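Local coordinates for WbbZ protein (Klebsiella pneumoniae subsp. pneumoniae NTUH-K2044, PDB 6X1L) that is of unproven function but probably transfers pyruvyl groups to sugars of a surface polysaccharide, at residues A[108-113]-A[130-135]; A[79-84]-A[248-253]. All coordinates share one frame; numbering follows the deposited sequence.

Interaction 1: residues A[108-113]-A[130-135]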
loop_
_atom_site.group_PDB
_atom_site.type_symbol
_atom_site.label_atom_id
_atom_site.label_comp_id
_atom_site.label_asym_id
_atom_site.label_seq_id
_atom_site.Cartn_x
_atom_site.Cartn_y
_atom_site.Cartn_z
ATOM N N GLY A 108 23.650 -16.802 11.980
ATOM C CA GLY A 108 24.734 -17.288 11.154
ATOM C C GLY A 108 25.573 -16.146 10.606
ATOM O O GLY A 108 25.686 -15.073 11.208
ATOM N N TYR A 109 26.159 -16.385 9.430
ATOM C CA TYR A 109 27.110 -15.455 8.821
ATOM C C TYR A 109 28.232 -15.105 9.796
ATOM O O TYR A 109 28.643 -13.948 9.924
ATOM C CB TYR A 109 26.402 -14.197 8.320
ATOM C CG TYR A 109 25.509 -14.430 7.118
ATOM C CD1 TYR A 109 25.928 -15.233 6.064
ATOM C CD2 TYR A 109 24.247 -13.856 7.042
ATOM C CE1 TYR A 109 25.115 -15.450 4.963
ATOM C CE2 TYR A 109 23.428 -14.067 5.944
ATOM C CZ TYR A 109 23.869 -14.866 4.909
ATOM O OH TYR A 109 23.062 -15.081 3.816
ATOM N N SER A 110 28.734 -16.125 10.498
ATOM C CA SER A 110 29.773 -15.891 11.496
ATOM C C SER A 110 31.063 -15.390 10.862
ATOM O O SER A 110 31.785 -14.600 11.480
ATOM C CB SER A 110 30.029 -17.167 12.299
ATOM O OG SER A 110 30.301 -18.269 11.451
ATOM N N ASP A 111 31.367 -15.831 9.638
ATOM C CA ASP A 111 32.564 -15.354 8.952
ATOM C C ASP A 111 32.499 -13.854 8.686
ATOM O O ASP A 111 33.522 -13.167 8.763
ATOM C CB ASP A 111 32.754 -16.123 7.643
ATOM C CG ASP A 111 34.035 -15.741 6.915
ATOM O OD1 ASP A 111 34.978 -15.240 7.566
ATOM O OD2 ASP A 111 34.098 -15.942 5.683
ATOM N N LEU A 112 31.309 -13.327 8.386
ATOM C CA LEU A 112 31.186 -11.900 8.101
ATOM C C LEU A 112 31.487 -11.054 9.332
ATOM O O LEU A 112 32.167 -10.025 9.235
ATOM C CB LEU A 112 29.786 -11.589 7.573
ATOM C CG LEU A 112 29.534 -10.128 7.201
ATOM C CD1 LEU A 112 30.362 -9.729 5.988
ATOM C CD2 LEU A 112 28.054 -9.878 6.956
ATOM N N PHE A 113 31.000 -11.470 10.502
ATOM C CA PHE A 113 31.122 -10.629 11.686
ATOM C C PHE A 113 32.464 -10.803 12.387
ATOM O O PHE A 113 32.952 -9.854 13.011
ATOM C CB PHE A 113 29.958 -10.902 12.638
ATOM C CG PHE A 113 28.636 -10.436 12.102
ATOM C CD1 PHE A 113 28.242 -9.116 12.253
ATOM C CD2 PHE A 113 27.804 -11.306 11.417
ATOM C CE1 PHE A 113 27.031 -8.676 11.745
ATOM C CE2 PHE A 113 26.591 -10.871 10.906
ATOM C CZ PHE A 113 26.206 -9.556 11.072
ATOM N N PHE A 130 21.807 -10.818 20.336
ATOM C CA PHE A 130 22.773 -10.141 21.194
ATOM C C PHE A 130 23.791 -11.124 21.758
ATOM O O PHE A 130 25.000 -10.867 21.728
ATOM C CB PHE A 130 22.043 -9.407 22.320
ATOM C CG PHE A 130 22.954 -8.629 23.225
ATOM C CD1 PHE A 130 23.651 -7.531 22.748
ATOM C CD2 PHE A 130 23.110 -8.990 24.552
ATOM C CE1 PHE A 130 24.493 -6.812 23.576
ATOM C CE2 PHE A 130 23.951 -8.274 25.387
ATOM C CZ PHE A 130 24.643 -7.183 24.897
ATOM N N ASP A 131 23.322 -12.263 22.274
ATOM C CA ASP A 131 24.245 -13.253 22.820
ATOM C C ASP A 131 25.093 -13.887 21.728
ATOM O O ASP A 131 26.246 -14.253 21.975
ATOM C CB ASP A 131 23.478 -14.330 23.586
ATOM C CG ASP A 131 22.825 -13.794 24.840
ATOM O OD1 ASP A 131 23.221 -12.701 25.292
ATOM O OD2 ASP A 131 21.921 -14.469 25.376
ATOM N N TYR A 132 24.549 -14.016 20.517
ATOM C CA TYR A 132 25.331 -14.562 19.414
ATOM C C TYR A 132 26.479 -13.631 19.042
ATOM O O TYR A 132 27.645 -14.049 19.013
ATOM C CB TYR A 132 24.416 -14.824 18.214
ATOM C CG TYR A 132 25.151 -15.078 16.918
ATOM C CD1 TYR A 132 26.201 -15.985 16.854
ATOM C CD2 TYR A 132 24.780 -14.420 15.752
ATOM C CE1 TYR A 132 26.871 -16.216 15.671
ATOM C CE2 TYR A 132 25.439 -14.648 14.567
ATOM C CZ TYR A 132 26.482 -15.546 14.529
ATOM O OH TYR A 132 27.140 -15.770 13.343
ATOM N N ILE A 133 26.174 -12.359 18.772
ATOM C CA ILE A 133 27.212 -11.418 18.355
ATOM C C ILE A 133 28.263 -11.256 19.446
ATOM O O ILE A 133 29.469 -11.259 19.169
ATOM C CB ILE A 133 26.595 -10.061 17.970
ATOM C CG1 ILE A 133 25.598 -10.229 16.820
ATOM C CG2 ILE A 133 27.690 -9.078 17.587
ATOM C CD1 ILE A 133 26.211 -10.811 15.564
ATOM N N LYS A 134 27.829 -11.104 20.699
ATOM C CA LYS A 134 28.796 -10.966 21.778
ATOM C C LYS A 134 29.615 -12.236 21.974
ATOM O O LYS A 134 30.734 -12.159 22.491
ATOM C CB LYS A 134 28.096 -10.577 23.084
ATOM C CG LYS A 134 27.559 -11.744 23.901
ATOM C CD LYS A 134 26.916 -11.252 25.193
ATOM C CE LYS A 134 26.494 -12.415 26.081
ATOM N NZ LYS A 134 25.899 -11.956 27.369
ATOM N N SER A 135 29.096 -13.396 21.560
ATOM C CA SER A 135 29.890 -14.616 21.635
ATOM C C SER A 135 31.009 -14.619 20.605
ATOM O O SER A 135 32.004 -15.326 20.790
ATOM C CB SER A 135 29.000 -15.849 21.456
ATOM O OG SER A 135 28.686 -16.086 20.096
#
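Tyr132 lays the hydroxyl end of its ring against the backbone of Gly108 and Ser110, just before and at the start of helix 110-115. Its CG is anti to the backbone N (chi1 166°), and the ring leaves helix 127-135 toward that turn. OH donates a hydrogen bond to Gly108 O, 2.7 Å away. The donor stands above the carbonyl plane, with a C=O to donor angle of 102°. Gly108 O and Ser110 CA both lie at the ring edge, near its plane. Ser110 CA comes within 3.2 Å of Tyr132 OH.

The second point of contact is apolar and buried. Ile133 CD1 sits over the centre of the Phe113 ring, 4.2 Å from its centroid and 11° off the ring normal. This is a CH-pi contact. Phe113 also meets the ring of Phe120 on strand 120-124, and Ile133 reaches Val144 on strand 144-146. The contact joins two successive helices that flank the six-stranded parallel sheet.

Polar and apolar parts are separated here. One phenol bond ties helix 127-135 to the turn at Gly108, while the methyl-on-ring packing is buried beside the sheet and involves only carbon atoms of the two side chains.

Interaction 2: residues A[79-84]-A[248-253]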
loop_
_atom_site.group_PDB
_atom_site.type_symbol
_atom_site.label_atom_id
_atom_site.label_comp_id
_atom_site.label_asym_id
_atom_site.label_seq_id
_atom_site.Cartn_x
_atom_site.Cartn_y
_atom_site.Cartn_z
ATOM N N GLU A 79 21.644 -16.553 7.511
ATOM C CA GLU A 79 22.342 -17.492 6.642
ATOM C C GLU A 79 21.487 -18.728 6.401
ATOM O O GLU A 79 20.854 -19.261 7.318
ATOM C CB GLU A 79 23.688 -17.878 7.262
ATOM C CG GLU A 79 24.535 -18.786 6.394
ATOM C CD GLU A 79 25.944 -18.954 6.929
ATOM O OE1 GLU A 79 26.806 -19.447 6.173
ATOM O OE2 GLU A 79 26.188 -18.589 8.099
ATOM N N GLY A 80 21.461 -19.181 5.150
ATOM C CA GLY A 80 20.568 -20.241 4.743
ATOM C C GLY A 80 19.177 -19.785 4.363
ATOM O O GLY A 80 18.370 -20.616 3.930
ATOM N N LEU A 81 18.867 -18.495 4.514
ATOM C CA LEU A 81 17.563 -17.956 4.140
ATOM C C LEU A 81 17.712 -16.832 3.117
ATOM O O LEU A 81 17.276 -16.996 1.976
ATOM C CB LEU A 81 16.805 -17.466 5.374
ATOM C CG LEU A 81 15.767 -18.412 5.981
ATOM C CD1 LEU A 81 14.816 -17.637 6.882
ATOM C CD2 LEU A 81 15.002 -19.147 4.891
ATOM N N TYR A 82 18.300 -15.702 3.493
ATOM C CA TYR A 82 18.460 -14.565 2.598
ATOM C C TYR A 82 19.929 -14.179 2.519
ATOM O O TYR A 82 20.655 -14.249 3.518
ATOM C CB TYR A 82 17.640 -13.359 3.068
ATOM C CG TYR A 82 16.272 -13.704 3.612
ATOM C CD1 TYR A 82 15.187 -13.872 2.763
ATOM C CD2 TYR A 82 16.065 -13.848 4.977
ATOM C CE1 TYR A 82 13.933 -14.183 3.261
ATOM C CE2 TYR A 82 14.818 -14.158 5.484
ATOM C CZ TYR A 82 13.756 -14.325 4.624
ATOM O OH TYR A 82 12.516 -14.633 5.131
ATOM N N SER A 83 20.357 -13.751 1.333
ATOM C CA SER A 83 21.728 -13.321 1.109
ATOM C C SER A 83 21.835 -11.895 0.588
ATOM O O SER A 83 22.954 -11.419 0.367
ATOM C CB SER A 83 22.427 -14.277 0.133
ATOM O OG SER A 83 21.767 -14.301 -1.120
ATOM N N GLU A 84 20.714 -11.197 0.393
ATOM C CA GLU A 84 20.762 -9.860 -0.193
ATOM C C GLU A 84 21.468 -8.873 0.731
ATOM O O GLU A 84 22.373 -8.146 0.305
ATOM C CB GLU A 84 19.348 -9.379 -0.518
ATOM C CG GLU A 84 19.295 -8.049 -1.254
ATOM C CD GLU A 84 17.882 -7.654 -1.650
ATOM O OE1 GLU A 84 16.929 -8.333 -1.212
ATOM O OE2 GLU A 84 17.726 -6.666 -2.400
ATOM N N TYR A 248 13.960 -20.255 13.072
ATOM C CA TYR A 248 15.109 -19.495 13.565
ATOM C C TYR A 248 14.766 -18.633 14.779
ATOM O O TYR A 248 15.461 -17.650 15.057
ATOM C CB TYR A 248 15.708 -18.622 12.454
ATOM C CG TYR A 248 16.354 -19.402 11.330
ATOM C CD1 TYR A 248 15.618 -19.808 10.223
ATOM C CD2 TYR A 248 17.704 -19.721 11.373
ATOM C CE1 TYR A 248 16.215 -20.520 9.192
ATOM C CE2 TYR A 248 18.305 -20.428 10.353
ATOM C CZ TYR A 248 17.559 -20.826 9.265
ATOM O OH TYR A 248 18.168 -21.530 8.252
ATOM N N TYR A 249 13.692 -18.975 15.494
ATOM C CA TYR A 249 13.257 -18.239 16.684
ATOM C C TYR A 249 13.089 -16.749 16.403
ATOM O O TYR A 249 13.274 -15.913 17.288
ATOM C CB TYR A 249 14.224 -18.468 17.850
ATOM C CG TYR A 249 14.171 -19.879 18.369
ATOM C CD1 TYR A 249 14.992 -20.866 17.840
ATOM C CD2 TYR A 249 13.279 -20.233 19.373
ATOM C CE1 TYR A 249 14.938 -22.165 18.309
ATOM C CE2 TYR A 249 13.219 -21.527 19.850
ATOM C CZ TYR A 249 14.051 -22.489 19.314
ATOM O OH TYR A 249 13.987 -23.779 19.783
ATOM N N LYS A 250 12.717 -16.411 15.165
ATOM C CA LYS A 250 12.653 -15.009 14.765
ATOM C C LYS A 250 11.531 -14.278 15.493
ATOM O O LYS A 250 11.755 -13.227 16.105
ATOM C CB LYS A 250 12.471 -14.906 13.250
ATOM C CG LYS A 250 13.730 -15.216 12.446
ATOM C CD LYS A 250 13.395 -15.902 11.125
ATOM C CE LYS A 250 12.357 -15.133 10.329
ATOM N NZ LYS A 250 11.878 -15.912 9.149
ATOM N N ASN A 251 10.310 -14.814 15.430
ATOM C CA ASN A 251 9.197 -14.185 16.134
ATOM C C ASN A 251 9.348 -14.321 17.646
ATOM O O ASN A 251 9.191 -13.339 18.382
ATOM C CB ASN A 251 7.872 -14.794 15.669
ATOM C CG ASN A 251 7.515 -14.404 14.244
ATOM O OD1 ASN A 251 8.151 -13.534 13.650
ATOM N ND2 ASN A 251 6.482 -15.039 13.696
ATOM N N GLU A 252 9.660 -15.526 18.126
ATOM C CA GLU A 252 9.674 -15.774 19.566
ATOM C C GLU A 252 10.690 -14.890 20.285
ATOM O O GLU A 252 10.424 -14.404 21.392
ATOM C CB GLU A 252 9.956 -17.252 19.843
ATOM C CG GLU A 252 9.838 -17.636 21.316
ATOM C CD GLU A 252 10.060 -19.119 21.567
ATOM O OE1 GLU A 252 10.115 -19.889 20.585
ATOM O OE2 GLU A 252 10.181 -19.514 22.747
ATOM N N ALA A 253 11.856 -14.659 19.672
ATOM C CA ALA A 253 12.893 -13.882 20.346
ATOM C C ALA A 253 12.501 -12.415 20.476
ATOM O O ALA A 253 12.782 -11.782 21.500
ATOM C CB ALA A 253 14.225 -14.020 19.607
#
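Tyr248 has CG anti to its carbonyl carbon (chi1 -67°), which sets CG beside the backbone N, and Leu81 holds chi1 at an unusual -98°. The two side chains run past one another, pointing opposite ways. The chain has two parallel sheets, of six and four strands, consistent with the two-domain arrangement of the GT-B clan to which the pyruvyl transferase family belongs. The 79-84 loop follows strand 67-71 of the larger sheet. Segment 248-253 starts helix 250-259, which packs beside strand 266-268 of the smaller one. The contact thus bridges the two halves at the surface.

Leu81 approaches the CD1-CE1 bond of the tyrosine ring obliquely. Its CG is 3.9 Å from Tyr248 CE1, and its CD1 is 4.1 Å from Tyr248 CD1. The hydroxyl end of the ring reaches the backbone of the loop, where Glu79 O is 3.6 Å from Tyr248 OH. This is a near approach, not a hydrogen bond. Positive phi suits glycine at Gly80, whose C lies 4.4 Å from Tyr248 OH.

No hydrogen bond crosses between the segments, and the touching residues are mostly exposed. The loop and the helix start have a common neighbour in Arg107: its backbone hydrogen-bonds to that of Glu79, and its NE hydrogen-bonds to Tyr248 O.

Lys250 forms the second arm of the contact. Its chain is bent at chi2 and chi3, and it also touches Ile78. The amino group ends near an apolar branch and a phenol: Lys250 NZ is 4.1 Å from Leu81 CD1 and 4.3 Å from Tyr82 OH.

From the N terminus, the chain passes through strand 67-71 and reaches the 79-84 loop. Strand 98-104 then leads to 108-113, and strand 120-124 to 130-135. There interaction 1 closes a short loop of 16 residues. After strand 144-146 the chain builds the smaller sheet, and 248-253, at the start of helix 250-259, meets the 79-84 loop. Interaction 2 thus closes a loop of 163 residues, with interaction 1 nested inside. One ties neighbouring helices within the larger sheet's half; the other joins the two halves. They touch through Tyr109, whose OH and N probably hydrogen-bond to Tyr82 O and Glu79 OE2, each at 2.6 Å.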